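Local structure of alkaline serine protease AL20 (Nesterenkonia abyssinica, 3CP7) at residues 68-77 against 94-105; 123-134 against 164-175. The protein probably hydrolyses peptide bonds as a secreted, heat-stable, trypsin-like serine protease suited to alkaline conditions. All blocks are in the same frame, centred on the assembly; numbering follows the deposited sequence.

Overall arrangement
The chain builds most of its first barrel before residues 68-77, which supply most of strand 71-78. Interaction 1 pairs that strand with 93-97 and so closes a loop of sixteen residues containing helix 80-85. The chain then runs through helix 105-109 to the second sheet, where strand 124-129 opens interaction 2. The longer loop closed there carries strands 142-150 and 158-161, and the Cys144-Cys162 disulfide ties the first of them to the chain just past the second. The contacts follow in series, neither nesting nor crossing. The centres of interactions 1 and 2 are about 22 Å apart. Interaction 1 belongs to the first barrel, interaction 2 to the second sheet and the presumed active-site turn.

Interaction 1 of 2, residues 68-77 against 94-105; sequences HGVWAAEELV and FAVLETKGGTTV
Antiparallel pairs Ala73-Leu97, Glu75-Val96, Leu76-Ala95 and Val77-Phe94 zip together two strands of the first barrel of a trypsin-like fold, with a classic beta bulge where the chain turns a corner. At the bulge Glu74 and Glu75 both face Val96, whose O accepts two bonds in its carbonyl plane, from Glu74 N (2.7 Å) and Glu75 N (3.1 Å). Before the corner, Ala72 is gripped twice by Glu98. Its O takes the backbone Glu98 N, while Ala72 N donates to Glu98 OE2 at 2.8 Å, almost straight (177°) but from above the carboxylate plane. With CG set between backbone N and carbonyl carbon (chi1 68°) and an extended chain beyond, the Glu98 carboxylate is brought back beside Ala72; water 2 links OE2 to Val70 O.

An extended Lys100 lies over one face of the Trp71 indole: Lys100 CE is 3.8 Å from the centroid of the six-membered ring, and NZ sits over the five-membered ring, 4.1 Å from its centroid, in a cation-pi contact. Lys100 NZ also donates to Val70 O (2.8 Å), arriving from above that carbonyl's plane. Val105 CG2 covers the opposite face, 3.7 Å from Trp71 CD2. At the ring edge, in plane, stand Glu98 O, 3.2 Å from Trp71 CE3, and Thr103 O; NE1 donates to His68 O, which water 1 joins to Lys100 NZ.

Towards the other end Val77 and Phe94 both touch helix 205-214, and Glu75 OE2 makes a salt bridge with Arg85 of the second subunit.

The indole is thus met by complementary groups: an ammonium group and a methyl over its faces, carbonyl oxygens at its C-H rim and an acceptor for its N-H. This arrangement is likely to fix the ring's rotation, while Val70 O, water 1 and the pi face probably stabilise the lysine's charge.

Interaction 2 of 2, residues 123-134 against 164-175; sequences QYYSAYGYPAAA and MTGGSSGGPWFL. With FMT (formic acid), chain C.
Tyr125 meets residues 173-175 along nearly its whole length. Tyr125 CB rests 3.7 Å from Phe174 O. With CG anti to the carbonyl carbon (chi1 -70°), one ring face receives the edge of Trp173 in an edge-to-face contact: Trp173 CE3 stands over the ring centre, 3.7 Å from Tyr125 CG, with the planes at 58°. Farther out, Tyr125 CE2 meets Leu175 CD2 at 3.6 Å, the two side chains running side by side, and OH has a weak hydrogen bond from Asn184. Replacing the tyrosine by an alanine is likely to leave the Trp173 edge and the Leu175 methyl without their shared partner and open a gap between them.

Ser126 and Phe174 exchange both backbone bonds of an antiparallel pair, and Tyr128 N continues the ladder to Pro172 O. Past the strand, Ala132 N donates to Gly166 O (2.7 Å) and Thr165 OG1 to Ala133 O (2.8 Å). Gly167 N (2.7 Å) and, weakly, Ser169 N donate to O2 of a formate, probably from the crystallisation liquor, consistent with an oxyanion hole as in trypsin. Ser169 OG, the probable nucleophile of a Ser169-His41-Asp91 triad, also bonds formate O2 (2.7 Å), and the formate bonds His41.

Strand 124-129 lies between 172-175 and 142-150 in the second sheet; Trp173 NE1 reaches Asn187 on the flanking strand 183-191, while Phe174 and Pro172 touch Asn26 of strand 19-27.

Interaction 1 of 2, residues 68-77 against 94-105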
loop_
_atom_site.group_PDB
_atom_site.type_symbol
_atom_site.label_atom_id
_atom_site.label_comp_id
_atom_site.label_asym_id
_atom_site.label_seq_id
_atom_site.Cartn_x
_atom_site.Cartn_y
_atom_site.Cartn_z
ATOM N N HIS A 68 -19.380 -0.184 21.970
ATOM C CA HIS A 68 -18.956 -0.722 20.675
ATOM C C HIS A 68 -17.687 -1.559 20.761
ATOM O O HIS A 68 -17.340 -2.274 19.817
ATOM C CB HIS A 68 -18.812 0.399 19.652
ATOM C CG HIS A 68 -20.087 1.137 19.405
ATOM N ND1 HIS A 68 -21.240 0.501 18.999
ATOM C CD2 HIS A 68 -20.397 2.448 19.520
ATOM C CE1 HIS A 68 -22.205 1.393 18.869
ATOM N NE2 HIS A 68 -21.718 2.584 19.165
ATOM N N GLY A 69 -17.009 -1.471 21.902
ATOM C CA GLY A 69 -15.841 -2.290 22.164
ATOM C C GLY A 69 -14.616 -1.848 21.393
ATOM O O GLY A 69 -14.497 -0.686 21.009
ATOM N N VAL A 70 -13.712 -2.796 21.173
ATOM C CA VAL A 70 -12.389 -2.517 20.632
ATOM C C VAL A 70 -12.165 -3.432 19.429
ATOM O O VAL A 70 -12.495 -4.615 19.481
ATOM C CB VAL A 70 -11.299 -2.709 21.726
ATOM C CG1 VAL A 70 -11.079 -4.176 22.068
ATOM C CG2 VAL A 70 -10.007 -2.073 21.320
ATOM N N TRP A 71 -11.630 -2.879 18.341
ATOM C CA TRP A 71 -11.561 -3.574 17.060
ATOM C C TRP A 71 -10.132 -3.673 16.546
ATOM O O TRP A 71 -9.483 -2.651 16.329
ATOM C CB TRP A 71 -12.433 -2.823 16.037
ATOM C CG TRP A 71 -13.885 -2.893 16.387
ATOM C CD1 TRP A 71 -14.512 -2.264 17.428
ATOM C CD2 TRP A 71 -14.882 -3.679 15.733
ATOM N NE1 TRP A 71 -15.846 -2.606 17.460
ATOM C CE2 TRP A 71 -16.100 -3.469 16.419
ATOM C CE3 TRP A 71 -14.868 -4.531 14.621
ATOM C CZ2 TRP A 71 -17.294 -4.099 16.035
ATOM C CZ3 TRP A 71 -16.053 -5.148 14.234
ATOM C CH2 TRP A 71 -17.248 -4.930 14.939
ATOM N N ALA A 72 -9.642 -4.893 16.341
ATOM C CA ALA A 72 -8.277 -5.096 15.860
ATOM C C ALA A 72 -8.182 -4.900 14.353
ATOM O O ALA A 72 -9.091 -5.280 13.616
ATOM C CB ALA A 72 -7.778 -6.490 16.235
ATOM N N ALA A 73 -7.064 -4.330 13.895
ATOM C CA ALA A 73 -6.803 -4.227 12.464
ATOM C C ALA A 73 -6.423 -5.567 11.844
ATOM O O ALA A 73 -5.715 -6.382 12.460
ATOM C CB ALA A 73 -5.703 -3.215 12.195
ATOM N N GLU A 74 -6.896 -5.788 10.621
ATOM C CA GLU A 74 -6.459 -6.919 9.807
ATOM C C GLU A 74 -5.508 -6.496 8.698
ATOM O O GLU A 74 -4.544 -7.199 8.415
ATOM C CB GLU A 74 -7.649 -7.663 9.217
ATOM C CG GLU A 74 -8.470 -8.373 10.269
ATOM C CD GLU A 74 -9.445 -9.381 9.694
ATOM O OE1 GLU A 74 -9.895 -9.212 8.536
ATOM O OE2 GLU A 74 -9.768 -10.345 10.419
ATOM N N GLU A 75 -5.795 -5.359 8.063
ATOM C CA GLU A 75 -4.911 -4.798 7.036
ATOM C C GLU A 75 -4.652 -3.330 7.318
ATOM O O GLU A 75 -5.580 -2.518 7.330
ATOM C CB GLU A 75 -5.499 -4.912 5.625
ATOM C CG GLU A 75 -5.514 -6.320 5.038
ATOM C CD GLU A 75 -6.811 -7.050 5.294
ATOM O OE1 GLU A 75 -7.795 -6.419 5.738
ATOM O OE2 GLU A 75 -6.843 -8.276 5.047
ATOM N N LEU A 76 -3.386 -2.999 7.542
ATOM C CA LEU A 76 -2.944 -1.613 7.601
ATOM C C LEU A 76 -2.552 -1.199 6.194
ATOM O O LEU A 76 -1.757 -1.893 5.535
ATOM C CB LEU A 76 -1.770 -1.481 8.566
ATOM C CG LEU A 76 -2.059 -2.028 9.972
ATOM C CD1 LEU A 76 -0.795 -2.081 10.817
ATOM C CD2 LEU A 76 -3.142 -1.203 10.655
ATOM N N VAL A 77 -3.141 -0.099 5.722
ATOM C CA VAL A 77 -2.963 0.369 4.341
ATOM C C VAL A 77 -2.366 1.770 4.366
ATOM O O VAL A 77 -3.076 2.779 4.518
ATOM C CB VAL A 77 -4.288 0.346 3.541
ATOM C CG1 VAL A 77 -4.034 0.664 2.068
ATOM C CG2 VAL A 77 -4.997 -1.024 3.678
ATOM N N PHE A 94 -5.297 4.064 5.901
ATOM C CA PHE A 94 -6.556 3.438 6.266
ATOM C C PHE A 94 -6.253 2.130 6.946
ATOM O O PHE A 94 -5.306 1.437 6.558
ATOM C CB PHE A 94 -7.409 3.221 5.007
ATOM C CG PHE A 94 -7.721 4.498 4.286
ATOM C CD1 PHE A 94 -8.825 5.262 4.662
ATOM C CD2 PHE A 94 -6.868 4.985 3.293
ATOM C CE1 PHE A 94 -9.099 6.469 4.043
ATOM C CE2 PHE A 94 -7.131 6.190 2.679
ATOM C CZ PHE A 94 -8.230 6.951 3.062
ATOM N N ALA A 95 -7.041 1.785 7.954
ATOM C CA ALA A 95 -6.930 0.467 8.571
ATOM C C ALA A 95 -8.231 -0.273 8.342
ATOM O O ALA A 95 -9.323 0.262 8.568
ATOM C CB ALA A 95 -6.623 0.587 10.064
ATOM N N VAL A 96 -8.098 -1.507 7.871
ATOM C CA VAL A 96 -9.242 -2.381 7.661
ATOM C C VAL A 96 -9.345 -3.317 8.865
ATOM O O VAL A 96 -8.404 -4.059 9.168
ATOM C CB VAL A 96 -9.097 -3.182 6.359
ATOM C CG1 VAL A 96 -10.335 -4.041 6.125
ATOM C CG2 VAL A 96 -8.871 -2.235 5.180
ATOM N N LEU A 97 -10.481 -3.238 9.555
ATOM C CA LEU A 97 -10.658 -3.903 10.833
ATOM C C LEU A 97 -11.300 -5.270 10.715
ATOM O O LEU A 97 -11.927 -5.603 9.714
ATOM C CB LEU A 97 -11.468 -3.010 11.790
ATOM C CG LEU A 97 -10.947 -1.569 11.958
ATOM C CD1 LEU A 97 -11.851 -0.794 12.883
ATOM C CD2 LEU A 97 -9.482 -1.496 12.434
ATOM N N GLU A 98 -11.106 -6.057 11.764
ATOM C CA GLU A 98 -11.717 -7.369 11.895
ATOM C C GLU A 98 -13.239 -7.299 11.844
ATOM O O GLU A 98 -13.856 -6.240 12.054
ATOM C CB GLU A 98 -11.291 -7.996 13.225
ATOM C CG GLU A 98 -11.859 -7.277 14.452
ATOM C CD GLU A 98 -11.476 -7.916 15.778
ATOM O OE1 GLU A 98 -11.397 -9.164 15.851
ATOM O OE2 GLU A 98 -11.283 -7.163 16.758
ATOM N N THR A 99 -13.831 -8.457 11.561
ATOM C CA THR A 99 -15.254 -8.677 11.680
ATOM C C THR A 99 -15.460 -9.562 12.912
ATOM O O THR A 99 -14.693 -10.501 13.139
ATOM C CB THR A 99 -15.786 -9.360 10.407
ATOM O OG1 THR A 99 -15.628 -8.475 9.291
ATOM C CG2 THR A 99 -17.247 -9.704 10.527
ATOM N N LYS A 100 -16.458 -9.227 13.728
ATOM C CA LYS A 100 -16.720 -9.953 14.972
ATOM C C LYS A 100 -18.006 -10.744 14.844
ATOM O O LYS A 100 -19.090 -10.163 14.842
ATOM C CB LYS A 100 -16.857 -8.983 16.139
ATOM C CG LYS A 100 -15.591 -8.267 16.522
ATOM C CD LYS A 100 -15.884 -7.365 17.697
ATOM C CE LYS A 100 -14.671 -6.576 18.099
ATOM N NZ LYS A 100 -14.905 -5.982 19.438
ATOM N N GLY A 101 -17.880 -12.066 14.724
ATOM C CA GLY A 101 -19.048 -12.947 14.610
ATOM C C GLY A 101 -19.988 -12.486 13.511
ATOM O O GLY A 101 -21.215 -12.443 13.688
ATOM N N GLY A 102 -19.399 -12.110 12.380
ATOM C CA GLY A 102 -20.150 -11.623 11.236
ATOM C C GLY A 102 -20.432 -10.130 11.234
ATOM O O GLY A 102 -20.915 -9.609 10.233
ATOM N N THR A 103 -20.126 -9.437 12.336
ATOM C CA THR A 103 -20.428 -8.000 12.436
ATOM C C THR A 103 -19.221 -7.134 12.099
ATOM O O THR A 103 -18.162 -7.258 12.709
ATOM C CB THR A 103 -20.941 -7.597 13.829
ATOM O OG1 THR A 103 -21.918 -8.551 14.270
ATOM C CG2 THR A 103 -21.569 -6.203 13.793
ATOM N N THR A 104 -19.395 -6.269 11.109
ATOM C CA THR A 104 -18.366 -5.299 10.740
ATOM C C THR A 104 -18.507 -4.030 11.590
ATOM O O THR A 104 -19.568 -3.749 12.159
ATOM C CB THR A 104 -18.482 -4.912 9.272
ATOM O OG1 THR A 104 -19.787 -4.376 9.052
ATOM C CG2 THR A 104 -18.258 -6.128 8.351
ATOM N N VAL A 105 -17.438 -3.242 11.667
ATOM C CA VAL A 105 -17.467 -2.071 12.536
ATOM C C VAL A 105 -18.533 -1.059 12.091
ATOM O O VAL A 105 -19.170 -0.413 12.930
ATOM C CB VAL A 105 -16.066 -1.415 12.673
ATOM C CG1 VAL A 105 -15.711 -0.545 11.447
ATOM C CG2 VAL A 105 -15.996 -0.593 13.938
HETATM O O HOH W 1 -17.675 -4.985 19.719
HETATM O O HOH W 2 -10.814 -7.039 19.363
HETATM O O HOH W 3 -12.292 -10.768 10.851
#

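Interaction 2 of 2, residues 123-134 against 164-175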
loop_
_atom_site.group_PDB
_atom_site.type_symbol
_atom_site.label_atom_id
_atom_site.label_comp_id
_atom_site.label_asym_id
_atom_site.label_seq_id
_atom_site.Cartn_x
_atom_site.Cartn_y
_atom_site.Cartn_z
ATOM N N GLN A 123 -10.593 25.669 2.951
ATOM C CA GLN A 123 -11.933 25.491 3.501
ATOM C C GLN A 123 -11.938 25.558 5.029
ATOM O O GLN A 123 -10.889 25.484 5.668
ATOM C CB GLN A 123 -12.512 24.149 3.057
ATOM C CG GLN A 123 -12.646 23.976 1.551
ATOM C CD GLN A 123 -13.879 24.639 1.003
ATOM O OE1 GLN A 123 -14.883 23.976 0.726
ATOM N NE2 GLN A 123 -13.829 25.957 0.868
ATOM N N TYR A 124 -13.134 25.685 5.600
ATOM C CA TYR A 124 -13.333 25.664 7.037
ATOM C C TYR A 124 -13.523 24.216 7.505
ATOM O O TYR A 124 -14.283 23.450 6.899
ATOM C CB TYR A 124 -14.566 26.501 7.405
ATOM C CG TYR A 124 -14.826 26.610 8.886
ATOM C CD1 TYR A 124 -14.244 27.617 9.646
ATOM C CD2 TYR A 124 -15.659 25.703 9.530
ATOM C CE1 TYR A 124 -14.490 27.716 11.013
ATOM C CE2 TYR A 124 -15.903 25.793 10.887
ATOM C CZ TYR A 124 -15.320 26.798 11.625
ATOM O OH TYR A 124 -15.585 26.878 12.979
ATOM N N TYR A 125 -12.846 23.872 8.596
ATOM C CA TYR A 125 -12.851 22.521 9.130
ATOM C C TYR A 125 -13.180 22.464 10.602
ATOM O O TYR A 125 -12.908 23.403 11.359
ATOM C CB TYR A 125 -11.464 21.879 8.969
ATOM C CG TYR A 125 -11.088 21.549 7.547
ATOM C CD1 TYR A 125 -10.301 22.421 6.796
ATOM C CD2 TYR A 125 -11.533 20.366 6.942
ATOM C CE1 TYR A 125 -9.947 22.123 5.485
ATOM C CE2 TYR A 125 -11.187 20.058 5.628
ATOM C CZ TYR A 125 -10.396 20.954 4.899
ATOM O OH TYR A 125 -10.030 20.683 3.608
ATOM N N SER A 126 -13.732 21.318 10.994
ATOM C CA SER A 126 -13.813 20.882 12.371
ATOM C C SER A 126 -12.986 19.603 12.486
ATOM O O SER A 126 -13.279 18.607 11.808
ATOM C CB SER A 126 -15.268 20.594 12.740
ATOM O OG SER A 126 -16.047 21.771 12.613
ATOM N N ALA A 127 -11.937 19.649 13.304
ATOM C CA ALA A 127 -11.018 18.512 13.474
ATOM C C ALA A 127 -11.186 17.924 14.864
ATOM O O ALA A 127 -11.415 18.653 15.825
ATOM C CB ALA A 127 -9.583 18.950 13.256
ATOM N N TYR A 128 -11.075 16.604 14.969
ATOM C CA TYR A 128 -11.352 15.890 16.214
ATOM C C TYR A 128 -10.240 14.922 16.542
ATOM O O TYR A 128 -9.555 14.425 15.647
ATOM C CB TYR A 128 -12.697 15.144 16.113
ATOM C CG TYR A 128 -13.840 16.115 16.024
ATOM C CD1 TYR A 128 -14.213 16.663 14.802
ATOM C CD2 TYR A 128 -14.530 16.513 17.169
ATOM C CE1 TYR A 128 -15.245 17.594 14.713
ATOM C CE2 TYR A 128 -15.570 17.442 17.089
ATOM C CZ TYR A 128 -15.904 17.981 15.867
ATOM O OH TYR A 128 -16.925 18.894 15.757
ATOM N N GLY A 129 -10.070 14.629 17.823
ATOM C CA GLY A 129 -9.123 13.599 18.208
ATOM C C GLY A 129 -9.101 13.354 19.693
ATOM O O GLY A 129 -9.857 13.991 20.451
ATOM N N TYR A 130 -8.230 12.434 20.094
ATOM C CA TYR A 130 -8.022 12.058 21.483
ATOM C C TYR A 130 -6.618 12.462 21.942
ATOM O O TYR A 130 -5.754 11.601 22.141
ATOM C CB TYR A 130 -8.241 10.559 21.660
ATOM C CG TYR A 130 -9.697 10.168 21.592
ATOM C CD1 TYR A 130 -10.330 9.941 20.363
ATOM C CD2 TYR A 130 -10.451 10.051 22.755
ATOM C CE1 TYR A 130 -11.667 9.592 20.295
ATOM C CE2 TYR A 130 -11.799 9.705 22.701
ATOM C CZ TYR A 130 -12.398 9.468 21.468
ATOM O OH TYR A 130 -13.725 9.116 21.399
ATOM N N PRO A 131 -6.400 13.771 22.144
ATOM C CA PRO A 131 -5.065 14.204 22.571
ATOM C C PRO A 131 -4.732 13.601 23.936
ATOM O O PRO A 131 -5.610 13.497 24.804
ATOM C CB PRO A 131 -5.197 15.729 22.659
ATOM C CG PRO A 131 -6.663 15.974 22.848
ATOM C CD PRO A 131 -7.343 14.900 22.042
ATOM N N ALA A 132 -3.476 13.199 24.115
ATOM C CA ALA A 132 -3.078 12.432 25.289
ATOM C C ALA A 132 -1.972 13.080 26.117
ATOM O O ALA A 132 -1.682 12.620 27.218
ATOM C CB ALA A 132 -2.696 11.003 24.889
ATOM N N ALA A 133 -1.358 14.133 25.595
ATOM C CA ALA A 133 -0.337 14.859 26.357
ATOM C C ALA A 133 -0.940 16.091 27.019
ATOM O O ALA A 133 -1.881 16.686 26.497
ATOM C CB ALA A 133 0.819 15.246 25.451
ATOM N N ALA A 134 -0.389 16.468 28.175
ATOM C CA ALA A 134 -0.853 17.637 28.933
ATOM C C ALA A 134 -1.126 18.859 28.043
ATOM O O ALA A 134 -0.317 19.172 27.162
ATOM C CB ALA A 134 0.167 17.995 30.025
ATOM N N MET A 164 -4.605 20.779 20.034
ATOM C CA MET A 164 -4.512 19.361 20.393
ATOM C C MET A 164 -3.081 18.833 20.309
ATOM O O MET A 164 -2.313 19.246 19.439
ATOM C CB MET A 164 -5.448 18.496 19.540
ATOM C CG MET A 164 -6.920 18.734 19.845
ATOM S SD MET A 164 -8.032 17.486 19.145
ATOM C CE MET A 164 -8.003 17.892 17.390
ATOM N N THR A 165 -2.774 17.899 21.208
ATOM C CA THR A 165 -1.426 17.384 21.445
ATOM C C THR A 165 -1.286 15.945 20.930
ATOM O O THR A 165 -2.235 15.385 20.372
ATOM C CB THR A 165 -1.096 17.421 22.971
ATOM O OG1 THR A 165 -2.078 16.646 23.681
ATOM C CG2 THR A 165 -1.080 18.849 23.508
ATOM N N GLY A 166 -0.117 15.342 21.132
ATOM C CA GLY A 166 0.145 13.963 20.708
ATOM C C GLY A 166 -0.975 13.045 21.165
ATOM O O GLY A 166 -1.456 13.168 22.288
ATOM N N GLY A 167 -1.386 12.139 20.274
ATOM C CA GLY A 167 -2.536 11.261 20.480
ATOM C C GLY A 167 -3.672 11.670 19.560
ATOM O O GLY A 167 -4.525 10.840 19.213
ATOM N N SER A 168 -3.706 12.945 19.184
ATOM C CA SER A 168 -4.741 13.448 18.278
ATOM C C SER A 168 -4.469 13.073 16.819
ATOM O O SER A 168 -5.381 13.130 15.983
ATOM C CB SER A 168 -4.935 14.969 18.421
ATOM O OG SER A 168 -3.752 15.676 18.061
ATOM N N SER A 169 -3.231 12.694 16.505
ATOM C CA SER A 169 -2.899 12.339 15.128
ATOM C C SER A 169 -3.827 11.263 14.626
ATOM O O SER A 169 -4.184 10.339 15.364
ATOM C CB SER A 169 -1.478 11.816 15.021
ATOM O OG SER A 169 -0.528 12.840 15.246
ATOM N N GLY A 170 -4.178 11.368 13.351
ATOM C CA GLY A 170 -5.079 10.419 12.727
ATOM C C GLY A 170 -6.530 10.811 12.863
ATOM O O GLY A 170 -7.373 10.265 12.161
ATOM N N GLY A 171 -6.829 11.740 13.769
ATOM C CA GLY A 171 -8.207 12.210 13.947
ATOM C C GLY A 171 -8.716 12.924 12.711
ATOM O O GLY A 171 -7.938 13.473 11.940
ATOM N N PRO A 172 -10.030 12.884 12.482
ATOM C CA PRO A 172 -10.595 13.395 11.237
ATOM C C PRO A 172 -10.705 14.914 11.167
ATOM O O PRO A 172 -10.973 15.573 12.184
ATOM C CB PRO A 172 -11.999 12.787 11.222
ATOM C CG PRO A 172 -12.344 12.658 12.683
ATOM C CD PRO A 172 -11.051 12.266 13.353
ATOM N N TRP A 173 -10.504 15.454 9.967
ATOM C CA TRP A 173 -10.934 16.815 9.643
ATOM C C TRP A 173 -12.210 16.703 8.831
ATOM O O TRP A 173 -12.219 16.089 7.765
ATOM C CB TRP A 173 -9.906 17.517 8.770
ATOM C CG TRP A 173 -8.640 17.941 9.434
ATOM C CD1 TRP A 173 -8.048 17.397 10.555
ATOM C CD2 TRP A 173 -7.760 18.975 8.973
ATOM N NE1 TRP A 173 -6.873 18.073 10.836
ATOM C CE2 TRP A 173 -6.668 19.025 9.871
ATOM C CE3 TRP A 173 -7.797 19.870 7.888
ATOM C CZ2 TRP A 173 -5.622 19.943 9.719
ATOM C CZ3 TRP A 173 -6.753 20.773 7.734
ATOM C CH2 TRP A 173 -5.681 20.802 8.641
ATOM N N PHE A 174 -13.284 17.304 9.331
ATOM C CA PHE A 174 -14.545 17.350 8.594
ATOM C C PHE A 174 -14.741 18.730 8.001
ATOM O O PHE A 174 -14.505 19.744 8.672
ATOM C CB PHE A 174 -15.725 17.030 9.514
ATOM C CG PHE A 174 -15.640 15.682 10.160
ATOM C CD1 PHE A 174 -15.498 15.553 11.533
ATOM C CD2 PHE A 174 -15.716 14.535 9.380
ATOM C CE1 PHE A 174 -15.431 14.288 12.120
ATOM C CE2 PHE A 174 -15.637 13.265 9.962
ATOM C CZ PHE A 174 -15.505 13.144 11.330
ATOM N N LEU A 175 -15.153 18.760 6.739
ATOM C CA LEU A 175 -15.581 20.011 6.128
ATOM C C LEU A 175 -16.760 20.587 6.911
ATOM O O LEU A 175 -17.701 19.866 7.243
ATOM C CB LEU A 175 -15.951 19.788 4.662
ATOM C CG LEU A 175 -14.727 19.520 3.784
ATOM C CD1 LEU A 175 -15.106 18.830 2.477
ATOM C CD2 LEU A 175 -13.970 20.809 3.519
HETATM C C FMT C . 0.504 11.076 17.764
HETATM O O1 FMT C . 1.221 10.804 16.786
HETATM O O2 FMT C . -0.238 12.060 17.795
#